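Local coordinates for uncharacterized protein YbaA (Shigella flexneri, PDB 2OKQ) that is of unknown function but forms a two-subunit assembly whose ferredoxin-like antiparallel sheets run on from one chain into the other, at residues V63-S68 with F92-Y97; G30-V35 with R129-G134. One frame throughout, in Å; residues are numbered along the deposited sequence. Where two conformers were deposited one is given.

Contact 1 of 2, residues V63-S68 with F92-Y97; sequences VECWAS and FSWIEY
Val-63 and Cys-65 face Trp-94 and Phe-92 as hydrogen-bonded pairs of an antiparallel ladder, the strand axes 4.6 Å apart and 175° from one another in direction, with the non-hydrogen-bonded pair Glu-64/Ser-93 between them. Val-63 N to Trp-94 O, at 2.9 Å, is nearly straight, and Trp-94 N answers to Val-63 O. At the other end Phe-92 N gives a sound bond to Cys-65 O, whereas the return bond from Cys-65 N to Phe-92 O is bent and weak.

The ladder sorts its side chains onto two faces. On one, Val-63 lies alongside the indole of Trp-94 and presents its CB over the six-membered ring, 3.7 Å from the centroid and close to the normal, a CH-pi contact; Val-63 CG2 approaches Trp-94 CZ2 to 3.5 Å. Trp-94 CG sits between its backbone N and carbonyl carbon (chi1 73°), and this turn brings the ring across to Val-63. Cys-65 SG meets the same ring obliquely, 4.0 Å from Trp-94 CZ3. The rotation of the indole is fixed by Trp-94 NE1, which donates in the ring plane to the anti lone pair of Glu-96 OE2 at 3.0 Å. That carboxylate oxygen also forms salt bridges with Arg-61 of its own chain and Arg-61 of the second subunit, and Trp-94 stacks on its counterpart there.

On the other face Glu-64 OE1 approaches Ser-93 OG, but the spacing is implausibly short and the serine has two conformers, so its detail is doubtful; Tyr-43 OH of helix 40-56 also bonds to OE1. On its other side strand 61-67 pairs antiparallel with a strand of the second subunit, giving a ferredoxin-like sheet extended through the dimer, consistent with the dimeric alpha/beta-barrel superfamily.

Contact 2 of 2, residues G30-V35 with R129-G134; sequences GFVVAV and RMIYGG
Gly-30 pairs with Gly-133 and Val-32 with Ile-131 through two rings of backbone hydrogen bonds, the axes of the antiparallel strand segments approaching to 4.9 Å. Ile-131 N to Val-32 O, at 2.9 Å, is the straightest of the four bonds; Val-32 N returns a bond to Ile-131 O. Between the rings, CA-H...O contacts join Tyr-132 CA to Gly-30 O and Phe-31 CA to Ile-131 O, both 3.3 Å.

This pairs the first and last strands of the ferredoxin-like sheet, in the strand order 2-3-1-4.

Aromatic contacts gather where Phe-31 and Tyr-132 run side by side. Tyr-132 CD1 lies over the rim of one Phe-31 face, 3.4 Å from Phe-31 CE1, with the planes inclined at 47°. Met-130 SD comes to the edge of the phenylalanine, 4.0 Å from Phe-31 CD1, a Met-aromatic contact.

On the other face of the sheet Val-32 and Ile-131 lie side by side: Ile-131 CG1, held between its backbone N and carbonyl carbon (chi1 63°), presses tightly on Val-32 CB at 3.5 Å.

Among the polar ends, Arg-129 NH1 passes Ala-34 CB at 3.6 Å and bonds to Val-82 O, while NH2 and NE make salt bridges to Glu-88 and Asp-126; Tyr-132 OH bonds to Asp-29.

Contacts 1 and 2 are the two outer strand pairs of one four-stranded sheet, and its inner strands 88-97 and 27-36 join them: Ser-93 O accepts a probable hydrogen bond from Phe-31 N, while Ile-95 packs on the Phe-31 ring. Both are largely buried, but contact 1 lies nearer the centre of the chain, and Phe-92 and Trp-94 meet the same residues of the second subunit. Contact 2 also touches that subunit, yet its paired aromatics are partly exposed. Both set a sulfur by a ring, but contact 1 adds a carboxylate acceptor for its indole, whereas contact 2 has aromatic and aliphatic pairs and keeps its charged group at one end.

Contact 1 of 2, residues V63-S68 with F92-Y97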
loop_
_atom_site.group_PDB
_atom_site.type_symbol
_atom_site.label_atom_id
_atom_site.label_comp_id
_atom_site.label_asym_id
_atom_site.label_seq_id
_atom_site.Cartn_x
_atom_site.Cartn_y
_atom_site.Cartn_z
ATOM N N VAL A 63 -4.610 5.628 -3.671
ATOM C CA VAL A 63 -5.048 4.301 -4.116
ATOM C C VAL A 63 -5.576 3.527 -2.914
ATOM O O VAL A 63 -4.952 3.512 -1.877
ATOM C CB VAL A 63 -3.878 3.485 -4.783
ATOM C CG1 VAL A 63 -4.409 2.201 -5.364
ATOM C CG2 VAL A 63 -3.142 4.273 -5.897
ATOM N N GLU A 64 -6.747 2.902 -3.029
ATOM C CA GLU A 64 -7.290 2.106 -1.939
ATOM C C GLU A 64 -7.641 0.752 -2.538
ATOM O O GLU A 64 -8.314 0.706 -3.570
ATOM C CB GLU A 64 -8.581 2.731 -1.420
ATOM C CG GLU A 64 -8.384 4.155 -0.987
ATOM C CD GLU A 64 -8.273 4.319 0.489
ATOM O OE1 GLU A 64 -8.272 3.323 1.238
ATOM O OE2 GLU A 64 -8.177 5.487 0.906
ATOM N N CYS A 65 -7.218 -0.325 -1.884
ATOM C CA CYS A 65 -7.318 -1.667 -2.491
ATOM C C CYS A 65 -7.983 -2.584 -1.477
ATOM O O CYS A 65 -7.581 -2.620 -0.308
ATOM C CB CYS A 65 -5.931 -2.207 -2.845
ATOM S SG CYS A 65 -4.948 -1.078 -3.880
ATOM N N TRP A 66 -8.963 -3.354 -1.937
ATOM C CA TRP A 66 -9.771 -4.206 -1.037
ATOM C C TRP A 66 -9.298 -5.645 -1.149
ATOM O O TRP A 66 -8.987 -6.116 -2.252
ATOM C CB TRP A 66 -11.234 -4.121 -1.497
ATOM C CG TRP A 66 -12.238 -4.721 -0.569
ATOM C CD1 TRP A 66 -12.741 -6.005 -0.620
ATOM C CD2 TRP A 66 -12.881 -4.079 0.537
ATOM N NE1 TRP A 66 -13.659 -6.189 0.389
ATOM C CE2 TRP A 66 -13.761 -5.030 1.118
ATOM C CE3 TRP A 66 -12.819 -2.785 1.086
ATOM C CZ2 TRP A 66 -14.567 -4.732 2.225
ATOM C CZ3 TRP A 66 -13.616 -2.488 2.214
ATOM C CH2 TRP A 66 -14.480 -3.464 2.764
ATOM N N ALA A 67 -9.262 -6.354 -0.021
ATOM C CA ALA A 67 -8.736 -7.727 0.034
ATOM C C ALA A 67 -9.320 -8.568 -1.084
ATOM O O ALA A 67 -10.540 -8.537 -1.336
ATOM C CB ALA A 67 -9.082 -8.372 1.406
ATOM N N SER A 68 -8.449 -9.308 -1.761
ATOM C CA SER A 68 -8.883 -10.247 -2.806
ATOM C C SER A 68 -8.358 -11.641 -2.536
ATOM O O SER A 68 -9.121 -12.620 -2.526
ATOM C CB SER A 68 -8.459 -9.775 -4.205
ATOM O OG SER A 68 -8.450 -10.871 -5.116
ATOM N N PHE A 92 -5.630 -2.220 1.776
ATOM C CA PHE A 92 -4.233 -1.837 1.582
ATOM C C PHE A 92 -4.322 -0.570 0.762
ATOM O O PHE A 92 -4.919 -0.575 -0.312
ATOM C CB PHE A 92 -3.482 -2.930 0.794
ATOM C CG PHE A 92 -2.023 -2.644 0.553
ATOM C CD1 PHE A 92 -1.059 -3.006 1.495
ATOM C CD2 PHE A 92 -1.598 -2.068 -0.649
ATOM C CE1 PHE A 92 0.305 -2.753 1.261
ATOM C CE2 PHE A 92 -0.233 -1.814 -0.899
ATOM C CZ PHE A 92 0.726 -2.173 0.048
ATOM N N SER A 93 -3.782 0.533 1.285
ATOM C CA SER A 93 -3.929 1.836 0.648
ATOM C C SER A 93 -2.664 2.673 0.799
ATOM O O SER A 93 -1.869 2.452 1.725
ATOM C CB SER A 93 -5.089 2.606 1.291
ATOM O OG SER A 93 -6.321 1.922 1.148
ATOM N N TRP A 94 -2.514 3.655 -0.087
ATOM C CA TRP A 94 -1.392 4.559 0.018
ATOM C C TRP A 94 -1.683 5.863 -0.706
ATOM O O TRP A 94 -2.620 5.964 -1.530
ATOM C CB TRP A 94 -0.106 3.932 -0.516
ATOM C CG TRP A 94 -0.045 3.804 -2.011
ATOM C CD1 TRP A 94 0.457 4.720 -2.887
ATOM C CD2 TRP A 94 -0.472 2.683 -2.797
ATOM N NE1 TRP A 94 0.337 4.257 -4.171
ATOM C CE2 TRP A 94 -0.209 2.995 -4.141
ATOM C CE3 TRP A 94 -1.047 1.436 -2.486
ATOM C CZ2 TRP A 94 -0.514 2.112 -5.204
ATOM C CZ3 TRP A 94 -1.354 0.548 -3.557
ATOM C CH2 TRP A 94 -1.076 0.895 -4.886
ATOM N N ILE A 95 -0.876 6.858 -0.359
ATOM C CA ILE A 95 -0.934 8.164 -1.020
ATOM C C ILE A 95 0.492 8.536 -1.420
ATOM O O ILE A 95 1.411 8.462 -0.598
ATOM C CB ILE A 95 -1.537 9.215 -0.073
ATOM C CG1 ILE A 95 -2.927 8.787 0.427
ATOM C CG2 ILE A 95 -1.554 10.601 -0.772
ATOM C CD1 ILE A 95 -3.524 9.699 1.450
ATOM N N GLU A 96 0.677 8.898 -2.688
ATOM C CA GLU A 96 1.978 9.212 -3.238
ATOM C C GLU A 96 2.205 10.710 -3.182
ATOM O O GLU A 96 1.278 11.469 -3.464
ATOM C CB GLU A 96 2.037 8.753 -4.688
ATOM C CG GLU A 96 1.832 7.205 -4.809
ATOM C CD GLU A 96 2.107 6.658 -6.192
ATOM O OE1 GLU A 96 2.904 7.255 -6.955
ATOM O OE2 GLU A 96 1.533 5.583 -6.533
ATOM N N TYR A 97 3.429 11.103 -2.841
ATOM C CA TYR A 97 3.814 12.522 -2.696
ATOM C C TYR A 97 5.152 12.768 -3.383
ATOM O O TYR A 97 5.982 11.847 -3.491
ATOM C CB TYR A 97 3.956 12.873 -1.198
ATOM C CG TYR A 97 2.632 12.943 -0.457
ATOM C CD1 TYR A 97 1.779 14.030 -0.623
ATOM C CD2 TYR A 97 2.242 11.912 0.410
ATOM C CE1 TYR A 97 0.557 14.109 0.060
ATOM C CE2 TYR A 97 1.037 11.979 1.116
ATOM C CZ TYR A 97 0.191 13.090 0.911
ATOM O OH TYR A 97 -1.004 13.174 1.558
#

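Contact 2 of 2, residues G30-V35 with R129-G134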
loop_
_atom_site.group_PDB
_atom_site.type_symbol
_atom_site.label_atom_id
_atom_site.label_comp_id
_atom_site.label_asym_id
_atom_site.label_seq_id
_atom_site.Cartn_x
_atom_site.Cartn_y
_atom_site.Cartn_z
ATOM N N GLY A 30 1.661 5.045 3.772
ATOM C CA GLY A 30 1.002 3.728 3.642
ATOM C C GLY A 30 -0.010 3.519 4.746
ATOM O O GLY A 30 0.218 3.959 5.895
ATOM N N PHE A 31 -1.135 2.872 4.415
ATOM C CA PHE A 31 -2.209 2.624 5.390
ATOM C C PHE A 31 -2.641 1.174 5.206
ATOM O O PHE A 31 -2.735 0.694 4.070
ATOM C CB PHE A 31 -3.463 3.494 5.169
ATOM C CG PHE A 31 -3.238 4.994 5.147
ATOM C CD1 PHE A 31 -3.648 5.785 6.212
ATOM C CD2 PHE A 31 -2.693 5.622 4.026
ATOM C CE1 PHE A 31 -3.506 7.195 6.168
ATOM C CE2 PHE A 31 -2.530 7.015 3.986
ATOM C CZ PHE A 31 -2.926 7.796 5.072
ATOM N N VAL A 32 -2.863 0.472 6.309
ATOM C CA VAL A 32 -3.567 -0.821 6.273
ATOM C C VAL A 32 -4.691 -0.691 7.282
ATOM O O VAL A 32 -4.462 -0.288 8.423
ATOM C CB VAL A 32 -2.672 -2.018 6.592
ATOM C CG1 VAL A 32 -3.421 -3.365 6.304
ATOM C CG2 VAL A 32 -1.386 -1.976 5.770
ATOM N N VAL A 33 -5.893 -1.070 6.846
ATOM C CA VAL A 33 -7.122 -0.791 7.568
ATOM C C VAL A 33 -7.950 -2.083 7.656
ATOM O O VAL A 33 -7.962 -2.867 6.709
ATOM C CB VAL A 33 -7.945 0.279 6.790
ATOM C CG1 VAL A 33 -9.044 0.848 7.643
ATOM C CG2 VAL A 33 -7.045 1.423 6.295
ATOM N N ALA A 34 -8.619 -2.308 8.791
ATOM C CA ALA A 34 -9.665 -3.342 8.861
ATOM C C ALA A 34 -11.017 -2.623 8.689
ATOM O O ALA A 34 -11.296 -1.632 9.374
ATOM C CB ALA A 34 -9.594 -4.076 10.188
ATOM N N VAL A 35 -11.818 -3.064 7.729
ATOM C CA VAL A 35 -13.082 -2.412 7.431
ATOM C C VAL A 35 -14.185 -3.484 7.456
ATOM O O VAL A 35 -14.013 -4.545 6.866
ATOM C CB VAL A 35 -13.048 -1.730 6.028
ATOM C CG1 VAL A 35 -14.372 -1.094 5.687
ATOM C CG2 VAL A 35 -11.926 -0.677 5.948
ATOM N N ARG A 129 -7.225 0.571 15.103
ATOM C CA ARG A 129 -6.576 -0.595 14.538
ATOM C C ARG A 129 -5.917 -0.330 13.175
ATOM O O ARG A 129 -5.154 -1.156 12.699
ATOM C CB ARG A 129 -7.547 -1.777 14.498
ATOM C CG ARG A 129 -7.685 -2.394 15.886
ATOM C CD ARG A 129 -8.648 -3.565 15.915
ATOM N NE ARG A 129 -10.015 -3.165 15.608
ATOM C CZ ARG A 129 -10.721 -3.629 14.584
ATOM N NH1 ARG A 129 -10.174 -4.488 13.726
ATOM N NH2 ARG A 129 -11.964 -3.213 14.403
ATOM N N MET A 130 -6.192 0.833 12.588
ATOM C CA MET A 130 -5.486 1.289 11.381
ATOM C C MET A 130 -3.976 1.323 11.658
ATOM O O MET A 130 -3.551 1.752 12.738
ATOM C CB MET A 130 -5.996 2.677 10.974
ATOM C CG MET A 130 -5.338 3.301 9.727
ATOM S SD MET A 130 -5.990 4.941 9.311
ATOM C CE MET A 130 -5.375 5.890 10.710
ATOM N N ILE A 131 -3.157 0.871 10.713
ATOM C CA ILE A 131 -1.716 1.094 10.839
ATOM C C ILE A 131 -1.307 2.080 9.741
ATOM O O ILE A 131 -1.929 2.116 8.685
ATOM C CB ILE A 131 -0.883 -0.193 10.811
ATOM C CG1 ILE A 131 -1.023 -0.944 9.469
ATOM C CG2 ILE A 131 -1.285 -1.097 11.995
ATOM C CD1 ILE A 131 -0.180 -2.258 9.408
ATOM N N TYR A 132 -0.288 2.891 10.025
ATOM C CA TYR A 132 0.021 4.045 9.164
ATOM C C TYR A 132 1.482 4.390 9.305
ATOM O O TYR A 132 2.038 4.270 10.389
ATOM C CB TYR A 132 -0.794 5.263 9.615
ATOM C CG TYR A 132 -0.266 6.570 9.056
ATOM C CD1 TYR A 132 -0.514 6.925 7.728
ATOM C CD2 TYR A 132 0.493 7.443 9.853
ATOM C CE1 TYR A 132 -0.031 8.137 7.197
ATOM C CE2 TYR A 132 0.987 8.649 9.333
ATOM C CZ TYR A 132 0.715 8.987 8.013
ATOM O OH TYR A 132 1.187 10.166 7.486
ATOM N N GLY A 133 2.099 4.854 8.222
ATOM C CA GLY A 133 3.455 5.388 8.323
ATOM C C GLY A 133 3.862 6.081 7.051
ATOM O O GLY A 133 3.224 5.895 6.002
ATOM N N GLY A 134 4.883 6.920 7.162
ATOM C CA GLY A 134 5.503 7.555 6.001
ATOM C C GLY A 134 6.746 6.784 5.612
ATOM O O GLY A 134 7.574 6.383 6.489
#